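Local coordinates for protein monomethylamine methyltransferase MtmB1 (Methanosarcina barkeri, PDB 1TV2) that catalyses methyl transfer from monomethylamine to the corrinoid cofactor of its partner protein MtmC, a step of methanogenesis from methylamine, at residues A[128-133]-A[142-147]; A[156-161]-A[199-204]; A[114-119]-A[360-365]; A[330-335]-A[350-355]; A[229-234]-A[257-262]. One frame throughout, in Å; residues are numbered along the deposited sequence.

Contact 1 of 5, residues A[128-133]-A[142-147]; sequences GGPTGS and PVHMSY. With BG5 (5-hydroxyamino-3-methyl-pyrrolidine-2-carboxylic acid), chain B.
Gly129 and Pro130, in the loop that leaves strand 125-128 of the TIM barrel, pack against His144 and Tyr147 of helix 140-148, the helix of the same beta-alpha-beta unit. The phenol ring of Tyr147 lies against the glycine backbone: Gly129 CA stands over its centre, 3.3 Å from the ring centroid and 9° off the normal, a CH-pi contact, and Gly129 N comes within 3.1 Å of Tyr147 CD2. The ring is placed there by a chi1 of -63°, with CG opposite the carbonyl carbon. Pro130 fits between the two aromatic residues. Its CG sits over one face of the His144 imidazole, 3.9 Å from the centroid, while its CD touches Tyr147 CE1 at 3.7 Å; Val143 CG1 closes on Pro130 CG from the helix. Replacing Tyr147 with an alanine would probably leave Gly129 CA without its ring face and open a gap beside Pro130 CD. From Pro130 to Ser133 the loop makes a type I' turn, in which Pro130 O accepts both Ser133 N and Ser133 OG (2.8 Å), and Thr131 O reaches C6 of BG5 at 3.2 Å. His144 is held at both nitrogens, ND1 by Phe140 O and NE2 by Gly159 N; Tyr147 rests on Ile156 of the adjacent strand 155-161, and Phe425 of helix 425-428 covers Val143.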
# COMPACT_ATOMS: atom_id res chain seq x y z
N GLY A 128 -21.42 16.09 9.08
CA GLY A 128 -22.75 15.61 9.43
C GLY A 128 -22.85 14.14 9.80
O GLY A 128 -22.14 13.30 9.26
N GLY A 129 -23.76 13.85 10.73
CA GLY A 129 -23.97 12.49 11.17
C GLY A 129 -24.83 12.43 12.41
O GLY A 129 -25.26 13.47 12.91
N PRO A 130 -25.10 11.23 12.93
CA PRO A 130 -25.92 11.05 14.14
C PRO A 130 -25.31 11.79 15.33
O PRO A 130 -25.96 11.98 16.36
CB PRO A 130 -25.93 9.54 14.33
CG PRO A 130 -25.84 9.03 12.91
CD PRO A 130 -24.78 9.92 12.33
N THR A 131 -24.05 12.19 15.18
CA THR A 131 -23.36 12.93 16.22
C THR A 131 -23.39 12.18 17.56
O THR A 131 -23.85 12.70 18.58
CB THR A 131 -23.98 14.34 16.37
OG1 THR A 131 -24.11 14.94 15.07
CG2 THR A 131 -23.10 15.25 17.21
N GLY A 132 -22.91 10.94 17.53
CA GLY A 132 -22.85 10.13 18.74
C GLY A 132 -24.16 9.62 19.31
O GLY A 132 -24.17 9.02 20.38
N SER A 133 -25.27 9.86 18.61
CA SER A 133 -26.57 9.41 19.10
C SER A 133 -26.76 7.91 18.85
O SER A 133 -26.15 7.35 17.94
CB SER A 133 -27.69 10.18 18.41
OG SER A 133 -27.54 11.58 18.60
N PRO A 142 -28.02 2.79 6.55
CA PRO A 142 -28.98 3.72 5.93
C PRO A 142 -28.97 5.09 6.59
O PRO A 142 -28.98 6.12 5.91
CB PRO A 142 -30.31 3.00 6.11
CG PRO A 142 -29.93 1.56 6.02
CD PRO A 142 -28.67 1.50 6.86
N VAL A 143 -28.95 5.12 7.92
CA VAL A 143 -28.95 6.39 8.64
C VAL A 143 -27.74 7.23 8.25
O VAL A 143 -27.88 8.40 7.91
CB VAL A 143 -28.96 6.18 10.18
CG1 VAL A 143 -28.68 7.50 10.88
CG2 VAL A 143 -30.33 5.65 10.62
N HIS A 144 -26.55 6.64 8.29
CA HIS A 144 -25.37 7.41 7.92
C HIS A 144 -25.38 7.77 6.45
O HIS A 144 -24.87 8.82 6.05
CB HIS A 144 -24.09 6.66 8.29
CG HIS A 144 -23.85 6.58 9.77
ND1 HIS A 144 -24.47 5.65 10.57
CD2 HIS A 144 -23.12 7.36 10.59
CE1 HIS A 144 -24.12 5.86 11.83
NE2 HIS A 144 -23.30 6.90 11.87
N MET A 145 -26.00 6.92 5.63
CA MET A 145 -26.06 7.20 4.21
C MET A 145 -26.87 8.48 3.95
O MET A 145 -26.62 9.19 2.99
CB MET A 145 -26.69 6.02 3.46
CG MET A 145 -26.21 5.90 2.02
SD MET A 145 -27.01 4.59 1.07
CE MET A 145 -26.45 3.15 1.94
N SER A 146 -27.83 8.77 4.83
CA SER A 146 -28.65 9.97 4.67
C SER A 146 -27.82 11.25 4.78
O SER A 146 -28.26 12.32 4.38
CB SER A 146 -29.81 10.00 5.69
OG SER A 146 -29.35 10.26 7.00
N TYR A 147 -26.62 11.14 5.34
CA TYR A 147 -25.74 12.30 5.45
C TYR A 147 -24.78 12.34 4.26
O TYR A 147 -24.54 13.41 3.68
CB TYR A 147 -24.93 12.26 6.75
CG TYR A 147 -25.78 12.33 8.00
CD1 TYR A 147 -26.33 11.18 8.55
CD2 TYR A 147 -26.02 13.55 8.63
CE1 TYR A 147 -27.11 11.23 9.71
CE2 TYR A 147 -26.80 13.62 9.79
CZ TYR A 147 -27.34 12.45 10.32
OH TYR A 147 -28.09 12.50 11.48
C1 BG5 B . -18.67 14.98 17.73
C2 BG5 B . -19.29 14.79 19.11
C3 BG5 B . -20.34 13.69 19.11
C4 BG5 B . -19.65 12.46 19.70
C5 BG5 B . -18.52 12.98 20.59
C6 BG5 B . -21.41 14.17 19.94
N1 BG5 B . -18.27 14.41 20.19
O1 BG5 B . -19.18 15.78 16.94
N2 BG5 B . -17.33 12.22 20.35
O2 BG5 B . -16.32 12.49 19.34

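Contact 2 of 5, residues A[156-161]-A[199-204]; sequences IVNGVM and MGVKGP. With BG5 (5-hydroxyamino-3-methyl-pyrrolidine-2-carboxylic acid), chain B.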
# COMPACT_ATOMS: atom_id res chain seq x y z
N ILE A 156 -18.17 12.83 7.96
CA ILE A 156 -19.19 12.20 8.80
C ILE A 156 -18.81 12.16 10.28
O ILE A 156 -17.65 11.90 10.62
CB ILE A 156 -19.44 10.73 8.37
CG1 ILE A 156 -19.85 10.65 6.89
CG2 ILE A 156 -20.51 10.09 9.26
CD1 ILE A 156 -21.19 11.31 6.57
N VAL A 157 -19.77 12.43 11.16
CA VAL A 157 -19.53 12.30 12.60
C VAL A 157 -20.37 11.08 12.97
O VAL A 157 -21.60 11.09 12.86
CB VAL A 157 -19.97 13.54 13.42
CG1 VAL A 157 -21.39 13.97 13.08
CG2 VAL A 157 -19.85 13.21 14.91
N ASN A 158 -19.69 10.02 13.38
CA ASN A 158 -20.31 8.74 13.71
C ASN A 158 -21.40 8.71 14.77
O ASN A 158 -21.40 9.47 15.73
CB ASN A 158 -19.23 7.73 14.13
CG ASN A 158 -18.19 7.50 13.04
OD1 ASN A 158 -18.23 8.11 11.97
ND2 ASN A 158 -17.23 6.61 13.32
N GLY A 159 -22.34 7.79 14.56
CA GLY A 159 -23.41 7.57 15.51
C GLY A 159 -22.96 6.40 16.36
O GLY A 159 -21.88 5.85 16.12
N VAL A 160 -23.76 6.02 17.35
CA VAL A 160 -23.41 4.91 18.23
C VAL A 160 -24.26 3.68 17.92
O VAL A 160 -25.48 3.78 17.78
CB VAL A 160 -23.63 5.32 19.71
CG1 VAL A 160 -23.66 4.09 20.60
CG2 VAL A 160 -22.53 6.27 20.15
N MET A 161 -23.62 2.52 17.82
CA MET A 161 -24.33 1.27 17.55
C MET A 161 -25.01 0.80 18.83
O MET A 161 -24.33 0.55 19.83
CB MET A 161 -23.37 0.18 17.08
CG MET A 161 -22.64 0.46 15.76
SD MET A 161 -21.63 -0.95 15.20
CE MET A 161 -22.90 -2.04 14.52
N MET A 199 -14.89 9.58 2.06
CA MET A 199 -15.28 10.58 3.05
C MET A 199 -14.61 10.34 4.41
O MET A 199 -14.56 9.21 4.90
CB MET A 199 -16.79 10.59 3.26
CG MET A 199 -17.60 11.27 2.15
SD MET A 199 -19.36 11.34 2.58
CE MET A 199 -19.44 12.85 3.59
N GLY A 200 -14.11 11.41 5.00
CA GLY A 200 -13.49 11.30 6.31
C GLY A 200 -14.58 11.20 7.37
O GLY A 200 -15.70 11.67 7.16
N VAL A 201 -14.26 10.59 8.51
CA VAL A 201 -15.22 10.45 9.60
C VAL A 201 -14.61 10.98 10.91
O VAL A 201 -13.47 11.46 10.94
CB VAL A 201 -15.63 8.97 9.83
CG1 VAL A 201 -16.14 8.36 8.52
CG2 VAL A 201 -14.45 8.16 10.39
N LYS A 202 -15.41 10.91 11.97
CA LYS A 202 -14.97 11.35 13.29
C LYS A 202 -15.52 10.34 14.29
O LYS A 202 -16.72 10.05 14.29
CB LYS A 202 -15.49 12.76 13.61
CG LYS A 202 -14.87 13.38 14.87
CD LYS A 202 -15.76 13.22 16.12
CE LYS A 202 -16.83 14.31 16.20
NZ LYS A 202 -17.54 14.31 17.48
N GLY A 203 -14.63 9.79 15.10
CA GLY A 203 -15.01 8.80 16.10
C GLY A 203 -13.75 8.41 16.86
O GLY A 203 -12.80 9.20 16.89
N PRO A 204 -13.70 7.21 17.48
CA PRO A 204 -14.74 6.18 17.55
C PRO A 204 -15.77 6.56 18.62
O PRO A 204 -15.40 7.03 19.70
CB PRO A 204 -13.95 4.93 17.91
CG PRO A 204 -12.89 5.48 18.83
CD PRO A 204 -12.45 6.75 18.12
C1 BG5 B . -18.67 14.98 17.73
C2 BG5 B . -19.29 14.79 19.11
C3 BG5 B . -20.34 13.69 19.11
C4 BG5 B . -19.65 12.46 19.70
C5 BG5 B . -18.52 12.98 20.59
C6 BG5 B . -21.41 14.17 19.94
N1 BG5 B . -18.27 14.41 20.19
O1 BG5 B . -19.18 15.78 16.94
N2 BG5 B . -17.33 12.22 20.35
O2 BG5 B . -16.32 12.49 19.34
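The carboxamide of Asn158 has the carbonyl oxygen of Lys202 standing over its plane, 3.2 Å from Asn158 CG, while OD1 meets Val201 CB at 3.5 Å. A chi1 of -59° turns the amide back over the neighbouring strand, and ND2 donates to Glu183 OE1 of helix 174-193. A leucine in place of Asn158 would probably leave Glu183 OE1 without this donor. The same Lys202 O accepts Asn158 N at 3.1 Å, and Ile156 N donates to Gly200 O at 2.8 Å. Ile156 CD1 packs on Met199 CE. On the face bearing Val157 and Lys202, Val157 CG2 presses on Lys202 CE at a tight 3.5 Å. Lys202 NZ is bonded covalently to C1 of BG5 and donates to BG5 O2 at 2.9 Å. Strands 155-161 and 201-203, joined through helix 174-193, form a beta-alpha-beta unit of the TIM barrel; the second of them carries, on Lys202, the pyrrolysine side chain, here with a hydroxyamino group on its ring, into the barrel interior.

Contact 3 of 5, residues A[114-119]-A[360-365]; sequences RKRSVG and GREILS. With BG5 (5-hydroxyamino-3-methyl-pyrrolidine-2-carboxylic acid), chain B.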
# COMPACT_ATOMS: atom_id res chain seq x y z
N ARG A 114 -8.84 24.46 6.71
CA ARG A 114 -7.95 25.59 6.94
C ARG A 114 -8.62 26.60 7.86
O ARG A 114 -9.85 26.63 7.98
CB ARG A 114 -7.57 26.24 5.60
CG ARG A 114 -6.89 25.26 4.63
CD ARG A 114 -6.20 25.98 3.49
NE ARG A 114 -5.53 25.06 2.57
CZ ARG A 114 -6.06 24.61 1.43
NH1 ARG A 114 -7.28 25.00 1.07
NH2 ARG A 114 -5.37 23.79 0.65
N LYS A 115 -7.82 27.44 8.51
CA LYS A 115 -8.35 28.43 9.44
C LYS A 115 -9.35 29.42 8.85
O LYS A 115 -9.22 29.85 7.70
CB LYS A 115 -7.21 29.21 10.09
CG LYS A 115 -7.72 30.30 11.04
CD LYS A 115 -6.60 31.07 11.71
CE LYS A 115 -7.18 32.18 12.59
NZ LYS A 115 -6.11 32.90 13.33
N ARG A 116 -10.35 29.77 9.65
CA ARG A 116 -11.37 30.74 9.27
C ARG A 116 -11.34 31.86 10.31
O ARG A 116 -11.13 31.62 11.49
CB ARG A 116 -12.77 30.12 9.27
CG ARG A 116 -13.06 29.16 8.14
CD ARG A 116 -14.53 28.72 8.14
NE ARG A 116 -15.44 29.81 7.80
CZ ARG A 116 -16.22 30.44 8.68
NH1 ARG A 116 -16.22 30.09 9.96
NH2 ARG A 116 -17.01 31.43 8.27
N SER A 117 -11.54 33.09 9.85
CA SER A 117 -11.56 34.22 10.75
C SER A 117 -13.01 34.60 11.04
O SER A 117 -13.93 34.08 10.40
CB SER A 117 -10.83 35.41 10.12
OG SER A 117 -9.45 35.12 9.98
N VAL A 118 -13.21 35.49 12.00
CA VAL A 118 -14.56 35.94 12.32
C VAL A 118 -15.14 36.58 11.07
O VAL A 118 -14.47 37.36 10.40
CB VAL A 118 -14.54 36.98 13.47
CG1 VAL A 118 -15.93 37.52 13.71
CG2 VAL A 118 -13.99 36.35 14.74
N GLY A 119 -16.38 36.22 10.74
CA GLY A 119 -17.05 36.78 9.57
C GLY A 119 -16.48 36.34 8.23
O GLY A 119 -16.85 36.88 7.19
N GLY A 360 -16.20 32.18 13.48
CA GLY A 360 -14.93 31.64 13.01
C GLY A 360 -14.63 30.15 13.13
O GLY A 360 -13.48 29.76 12.96
N ARG A 361 -15.62 29.32 13.43
CA ARG A 361 -15.37 27.88 13.55
C ARG A 361 -14.96 27.31 12.19
O ARG A 361 -15.45 27.74 11.15
CB ARG A 361 -16.63 27.14 14.02
CG ARG A 361 -17.10 27.50 15.42
CD ARG A 361 -16.15 26.97 16.49
NE ARG A 361 -16.59 27.37 17.82
CZ ARG A 361 -15.95 27.09 18.95
NH1 ARG A 361 -14.82 26.39 18.91
NH2 ARG A 361 -16.42 27.52 20.11
N GLU A 362 -14.05 26.34 12.21
CA GLU A 362 -13.60 25.71 10.97
C GLU A 362 -14.47 24.50 10.64
O GLU A 362 -14.64 24.15 9.46
CB GLU A 362 -12.14 25.25 11.09
CG GLU A 362 -11.09 26.35 10.96
CD GLU A 362 -10.96 27.21 12.20
OE1 GLU A 362 -11.16 26.69 13.31
OE2 GLU A 362 -10.63 28.41 12.06
N ILE A 363 -15.03 23.86 11.67
CA ILE A 363 -15.86 22.67 11.48
C ILE A 363 -17.17 22.69 12.27
O ILE A 363 -17.19 23.02 13.46
CB ILE A 363 -15.09 21.40 11.90
CG1 ILE A 363 -13.83 21.24 11.04
CG2 ILE A 363 -15.99 20.17 11.77
CD1 ILE A 363 -12.90 20.12 11.51
N LEU A 364 -18.27 22.34 11.60
CA LEU A 364 -19.57 22.27 12.26
C LEU A 364 -19.89 20.78 12.33
O LEU A 364 -19.99 20.11 11.31
CB LEU A 364 -20.64 22.99 11.44
CG LEU A 364 -20.31 24.40 10.94
CD1 LEU A 364 -21.55 25.00 10.28
CD2 LEU A 364 -19.85 25.28 12.10
N SER A 365 -20.05 20.25 13.54
CA SER A 365 -20.31 18.83 13.73
C SER A 365 -21.70 18.58 14.33
O SER A 365 -21.91 18.79 15.53
CB SER A 365 -19.22 18.23 14.63
OG SER A 365 -19.16 16.82 14.54
C1 BG5 B . -18.67 14.98 17.73
C2 BG5 B . -19.29 14.79 19.11
C3 BG5 B . -20.34 13.69 19.11
C4 BG5 B . -19.65 12.46 19.70
C5 BG5 B . -18.52 12.98 20.59
C6 BG5 B . -21.41 14.17 19.94
N1 BG5 B . -18.27 14.41 20.19
O1 BG5 B . -19.18 15.78 16.94
N2 BG5 B . -17.33 12.22 20.35
O2 BG5 B . -16.32 12.49 19.34
O HOH W 1 -12.36 25.50 7.48
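Arg116 N donates to Glu362 OE2 at 2.8 Å in a nearly straight bond (172°) that uses the anti lone pair of the carboxylate oxygen. At the other end of the residue, Arg116 NH1 reaches Arg361 O at 2.7 Å, bent to 148° and tilted out of the carbonyl plane. These bonds join the loop after strand 111-114 to the turn between helix 343-359 and strand 363-366, the last beta strand of the TIM barrel. The helix ends in a Schellman motif at Gly360, which has a positive phi, and Arg361 O follows directly after it. A bend at chi3 (68°) brings the Arg116 guanidinium edge-on to this turn, where Thr357 O and Ala122 O take further hydrogens. Both carboxylate oxygens of Glu362 are engaged, OE1 accepting Ser330 N of strand 330-333. Around this polar centre, Lys115 CG brushes Glu362 OE2 at 3.6 Å, and Glu362 CG lies 3.2 Å from Arg114 O. One water donates to Arg114 O and, weakly, to Glu362 O. Arg114 salt-bridges with Glu101 of its own chain and Glu101 of a neighbouring subunit. Further along the strand, Ser365 OG stands 2.6 Å from BG5 O1, with Gln127 OE1 also within its reach.

Contact 4 of 5, residues A[330-335]-A[350-355]; sequences SGNQYY and SAQSIT. With BG5 (5-hydroxyamino-3-methyl-pyrrolidine-2-carboxylic acid), chain B.
Strand 330-333 and the residues just after it run past helix 343-359, the backbones coming nearest at Tyr334 and Gln352, whose CA atoms are 7.4 Å apart. With CG anti to the backbone N (chi1 -165°) Gln352 extends to the strand, and its NE2 donates to Gln333 O at 2.8 Å, almost straight at 174°. Gln333 O lies in the plane of the Gln352 amide, while NE2 stands above the plane of the Gln333 carbonyl. The same amide stacks on the Tyr334 ring, the planes only 7° apart, and Gln352 CG adds a CH-pi contact 4.0 Å from the ring centroid. Gln352 OE1 is taken by Thr306, while Asn332 ND2, another donor 3.1 Å from Gln352 NE2, bonds to Asp356. The Tyr334 hydroxyl meets Ser353 CA, 3.1 Å from OH and in the ring plane. Gln333 points away from the helix, its OE1 3.4 Å from BG5 C2 and its NE2 bonded to Glu259. Strand, covering helix and strand 363-366 make a beta-alpha-beta unit of the TIM barrel.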
# COMPACT_ATOMS: atom_id res chain seq x y z
N SER A 330 -10.69 24.79 15.22
CA SER A 330 -11.76 24.31 16.09
C SER A 330 -13.11 24.09 15.42
O SER A 330 -13.32 24.44 14.26
CB SER A 330 -11.97 25.29 17.25
OG SER A 330 -12.57 26.49 16.78
N GLY A 331 -14.01 23.49 16.18
CA GLY A 331 -15.35 23.22 15.70
C GLY A 331 -16.30 23.27 16.88
O GLY A 331 -15.87 23.50 18.02
N ASN A 332 -17.58 23.04 16.62
CA ASN A 332 -18.59 23.05 17.68
C ASN A 332 -19.61 21.95 17.36
O ASN A 332 -19.88 21.69 16.18
CB ASN A 332 -19.26 24.43 17.77
CG ASN A 332 -20.01 24.64 19.08
OD1 ASN A 332 -19.87 23.86 20.02
ND2 ASN A 332 -20.78 25.72 19.15
N GLN A 333 -20.15 21.31 18.39
CA GLN A 333 -21.13 20.23 18.21
C GLN A 333 -22.55 20.70 18.50
O GLN A 333 -22.78 21.55 19.36
CB GLN A 333 -20.75 19.03 19.08
CG GLN A 333 -20.64 19.33 20.56
CD GLN A 333 -19.88 18.24 21.30
OE1 GLN A 333 -20.32 17.10 21.39
NE2 GLN A 333 -18.72 18.61 21.84
N TYR A 334 -23.50 20.10 17.78
CA TYR A 334 -24.91 20.48 17.86
C TYR A 334 -25.85 19.58 18.65
O TYR A 334 -26.06 18.42 18.30
CB TYR A 334 -25.45 20.63 16.42
CG TYR A 334 -24.81 21.76 15.64
CD1 TYR A 334 -23.42 21.83 15.49
CD2 TYR A 334 -25.58 22.78 15.10
CE1 TYR A 334 -22.82 22.91 14.83
CE2 TYR A 334 -25.00 23.86 14.43
CZ TYR A 334 -23.62 23.92 14.31
OH TYR A 334 -23.04 25.01 13.70
N TYR A 335 -26.45 20.15 19.70
CA TYR A 335 -27.40 19.43 20.54
C TYR A 335 -28.70 20.22 20.74
O TYR A 335 -28.83 20.96 21.71
CB TYR A 335 -26.80 19.14 21.91
CG TYR A 335 -25.91 17.92 21.96
CD1 TYR A 335 -24.57 18.00 21.59
CD2 TYR A 335 -26.42 16.70 22.39
CE1 TYR A 335 -23.75 16.87 21.65
CE2 TYR A 335 -25.61 15.57 22.45
CZ TYR A 335 -24.27 15.67 22.08
OH TYR A 335 -23.47 14.55 22.16
N SER A 350 -30.06 25.92 13.23
CA SER A 350 -29.75 27.08 12.40
C SER A 350 -29.11 28.20 13.22
O SER A 350 -28.15 28.82 12.77
CB SER A 350 -31.01 27.60 11.72
OG SER A 350 -31.51 26.67 10.78
N ALA A 351 -29.65 28.45 14.41
CA ALA A 351 -29.11 29.50 15.27
C ALA A 351 -27.64 29.21 15.59
O ALA A 351 -26.80 30.12 15.57
CB ALA A 351 -29.92 29.59 16.56
N GLN A 352 -27.33 27.95 15.87
CA GLN A 352 -25.96 27.58 16.19
C GLN A 352 -25.07 27.66 14.95
O GLN A 352 -23.92 28.09 15.04
CB GLN A 352 -25.88 26.17 16.79
CG GLN A 352 -24.54 25.92 17.47
CD GLN A 352 -24.46 24.57 18.16
OE1 GLN A 352 -25.46 24.05 18.67
NE2 GLN A 352 -23.25 24.01 18.22
N SER A 353 -25.60 27.26 13.80
CA SER A 353 -24.83 27.31 12.56
C SER A 353 -24.44 28.76 12.27
O SER A 353 -23.31 29.05 11.87
CB SER A 353 -25.63 26.74 11.40
OG SER A 353 -24.90 26.83 10.18
N ILE A 354 -25.39 29.68 12.46
CA ILE A 354 -25.13 31.09 12.24
C ILE A 354 -24.03 31.55 13.19
O ILE A 354 -23.05 32.18 12.78
CB ILE A 354 -26.40 31.94 12.50
CG1 ILE A 354 -27.46 31.62 11.44
CG2 ILE A 354 -26.05 33.43 12.47
CD1 ILE A 354 -28.83 32.23 11.74
N THR A 355 -24.18 31.21 14.47
CA THR A 355 -23.21 31.59 15.49
C THR A 355 -21.83 31.02 15.20
O THR A 355 -20.83 31.75 15.20
CB THR A 355 -23.65 31.10 16.89
OG1 THR A 355 -24.94 31.64 17.19
CG2 THR A 355 -22.65 31.56 17.95
C1 BG5 B . -18.67 14.98 17.73
C2 BG5 B . -19.29 14.79 19.11
C3 BG5 B . -20.34 13.69 19.11
C4 BG5 B . -19.65 12.46 19.70
C5 BG5 B . -18.52 12.98 20.59
C6 BG5 B . -21.41 14.17 19.94
N1 BG5 B . -18.27 14.41 20.19
O1 BG5 B . -19.18 15.78 16.94
N2 BG5 B . -17.33 12.22 20.35
O2 BG5 B . -16.32 12.49 19.34

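Contact 5 of 5, residues A[229-234]-A[257-262]; sequences EVSQLN and MDEQMP. With BG5 (5-hydroxyamino-3-methyl-pyrrolidine-2-carboxylic acid), chain B.
Glu229, Met257 and Glu259 line one wall of the pocket around the ring of the modified pyrrolysine, from two adjacent strands. Glu229 CB comes within 3.1 Å of BG5 O2, and Met257, bent at chi3 (78°), curls its CE against Glu229 CB at 3.6 Å and also touches BG5 O2. Further along the same face Ser231 OG donates to Glu259 OE2 at 2.7 Å, on the anti lone pair, while Gln333 NE2 holds OE1; the carboxylate is thus gripped at both oxygens, with Glu259 OE1 3.6 Å from BG5 N1. The strands are neighbours in the parallel TIM barrel, segments 229-231 and 257-259 crossing at 26°, and are tied by Val230 N to Met257 O, Glu259 N to Val230 O and Gln232 N to Glu259 O. On the outward face, Val230 packs under helix 240-251. Toward helix 271-288, Gln232 NE2 donates to Asp258 OD2 at 2.7 Å on the syn side, slightly out of the carboxylate plane; His294 ND1 is a second partner, and Ser289 OG holds OD1. Past the strand ends, Asn234 ND2 reaches Met261 O at 2.7 Å from above the carbonyl plane. One water accepts from Met261 N; another donates to both Asn234 OD1 and Met261 O.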
# COMPACT_ATOMS: atom_id res chain seq x y z
N GLU A 229 -11.32 11.12 18.34
CA GLU A 229 -11.82 11.80 19.53
C GLU A 229 -11.25 11.40 20.88
O GLU A 229 -10.99 10.24 21.16
CB GLU A 229 -13.35 11.68 19.60
CG GLU A 229 -13.89 10.29 19.98
CD GLU A 229 -13.90 10.03 21.49
OE1 GLU A 229 -14.15 10.99 22.26
OE2 GLU A 229 -13.68 8.87 21.92
N VAL A 230 -11.08 12.42 21.72
CA VAL A 230 -10.64 12.25 23.09
C VAL A 230 -11.40 13.37 23.81
O VAL A 230 -11.45 14.51 23.33
CB VAL A 230 -9.10 12.42 23.26
CG1 VAL A 230 -8.66 13.82 22.89
CG2 VAL A 230 -8.72 12.09 24.70
N SER A 231 -12.02 13.05 24.94
CA SER A 231 -12.81 14.03 25.67
C SER A 231 -12.23 14.51 26.98
O SER A 231 -11.80 13.71 27.81
CB SER A 231 -14.21 13.48 25.95
OG SER A 231 -14.85 13.06 24.77
N GLN A 232 -12.23 15.83 27.17
CA GLN A 232 -11.77 16.41 28.42
C GLN A 232 -13.00 16.35 29.32
O GLN A 232 -14.13 16.29 28.83
CB GLN A 232 -11.36 17.87 28.24
CG GLN A 232 -10.14 18.11 27.39
CD GLN A 232 -9.69 19.56 27.45
OE1 GLN A 232 -9.43 20.09 28.53
NE2 GLN A 232 -9.61 20.21 26.29
N LEU A 233 -12.79 16.37 30.63
CA LEU A 233 -13.91 16.32 31.57
C LEU A 233 -14.30 17.73 32.03
O LEU A 233 -13.72 18.71 31.57
CB LEU A 233 -13.54 15.43 32.76
CG LEU A 233 -13.07 14.02 32.37
CD1 LEU A 233 -12.68 13.24 33.61
CD2 LEU A 233 -14.18 13.29 31.61
N ASN A 234 -15.29 17.83 32.92
CA ASN A 234 -15.75 19.13 33.41
C ASN A 234 -15.34 19.37 34.86
O ASN A 234 -15.71 18.59 35.73
CB ASN A 234 -17.27 19.22 33.33
CG ASN A 234 -17.79 19.13 31.91
OD1 ASN A 234 -17.78 18.06 31.30
ND2 ASN A 234 -18.22 20.26 31.37
N MET A 257 -8.78 14.99 17.55
CA MET A 257 -9.81 15.97 17.88
C MET A 257 -10.07 15.90 19.37
O MET A 257 -10.63 14.92 19.87
CB MET A 257 -11.12 15.69 17.14
CG MET A 257 -12.20 16.71 17.51
SD MET A 257 -13.89 16.14 17.26
CE MET A 257 -14.09 15.10 18.71
N ASP A 258 -9.64 16.94 20.09
CA ASP A 258 -9.86 17.01 21.52
C ASP A 258 -11.20 17.73 21.69
O ASP A 258 -11.44 18.73 21.03
CB ASP A 258 -8.74 17.83 22.18
CG ASP A 258 -9.06 18.23 23.60
OD1 ASP A 258 -8.56 17.58 24.55
OD2 ASP A 258 -9.83 19.20 23.78
N GLU A 259 -12.07 17.21 22.56
CA GLU A 259 -13.36 17.85 22.77
C GLU A 259 -13.59 18.20 24.24
O GLU A 259 -12.99 17.62 25.14
CB GLU A 259 -14.51 16.93 22.34
CG GLU A 259 -15.02 16.06 23.48
CD GLU A 259 -16.47 15.66 23.33
OE1 GLU A 259 -17.30 16.52 22.97
OE2 GLU A 259 -16.79 14.48 23.57
N GLN A 260 -14.48 19.17 24.47
CA GLN A 260 -14.84 19.58 25.82
C GLN A 260 -16.14 20.35 25.72
O GLN A 260 -16.31 21.21 24.85
CB GLN A 260 -13.74 20.46 26.43
CG GLN A 260 -13.71 20.41 27.96
CD GLN A 260 -14.66 21.40 28.62
OE1 GLN A 260 -15.22 21.13 29.68
NE2 GLN A 260 -14.83 22.57 28.00
N MET A 261 -17.08 20.02 26.60
CA MET A 261 -18.37 20.68 26.62
C MET A 261 -18.55 21.44 27.93
O MET A 261 -19.08 20.91 28.90
CB MET A 261 -19.50 19.65 26.47
CG MET A 261 -19.52 18.94 25.13
SD MET A 261 -20.99 17.91 24.95
CE MET A 261 -22.18 19.10 24.33
N PRO A 262 -18.10 22.71 27.96
CA PRO A 262 -18.23 23.53 29.17
C PRO A 262 -19.70 23.73 29.52
O PRO A 262 -20.52 24.03 28.65
CB PRO A 262 -17.51 24.82 28.78
CG PRO A 262 -17.70 24.89 27.29
CD PRO A 262 -17.48 23.47 26.86
C1 BG5 B . -18.67 14.98 17.73
C2 BG5 B . -19.29 14.79 19.11
C3 BG5 B . -20.34 13.69 19.11
C4 BG5 B . -19.65 12.46 19.70
C5 BG5 B . -18.52 12.98 20.59
C6 BG5 B . -21.41 14.17 19.94
N1 BG5 B . -18.27 14.41 20.19
O1 BG5 B . -19.18 15.78 16.94
N2 BG5 B . -17.33 12.22 20.35
O2 BG5 B . -16.32 12.49 19.34
O HOH W 2 -16.27 18.13 28.78
O HOH W 3 -20.52 18.54 29.64

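All five contacts touch BG5 and belong to one TIM barrel, but they differ in depth. Contacts 1, 2, 4 and 5 are buried; contact 3 is only partly so, its loop reaching a subunit interface. Contacts 2 and 5 pair parallel strands and share the sheet through Gly203 O and Glu229 N, whereas contacts 1 and 4 set a loop or strand against a helix, one by apolar and CH-pi packing, the other by a stacked amide. Contact 3 is mainly polar. Contacts 3 and 4 meet through Glu362 and Ser330, contacts 4 and 5 through Gln333 and Glu259. Contacts 1 and 5, about 21 Å apart between centres, do not touch.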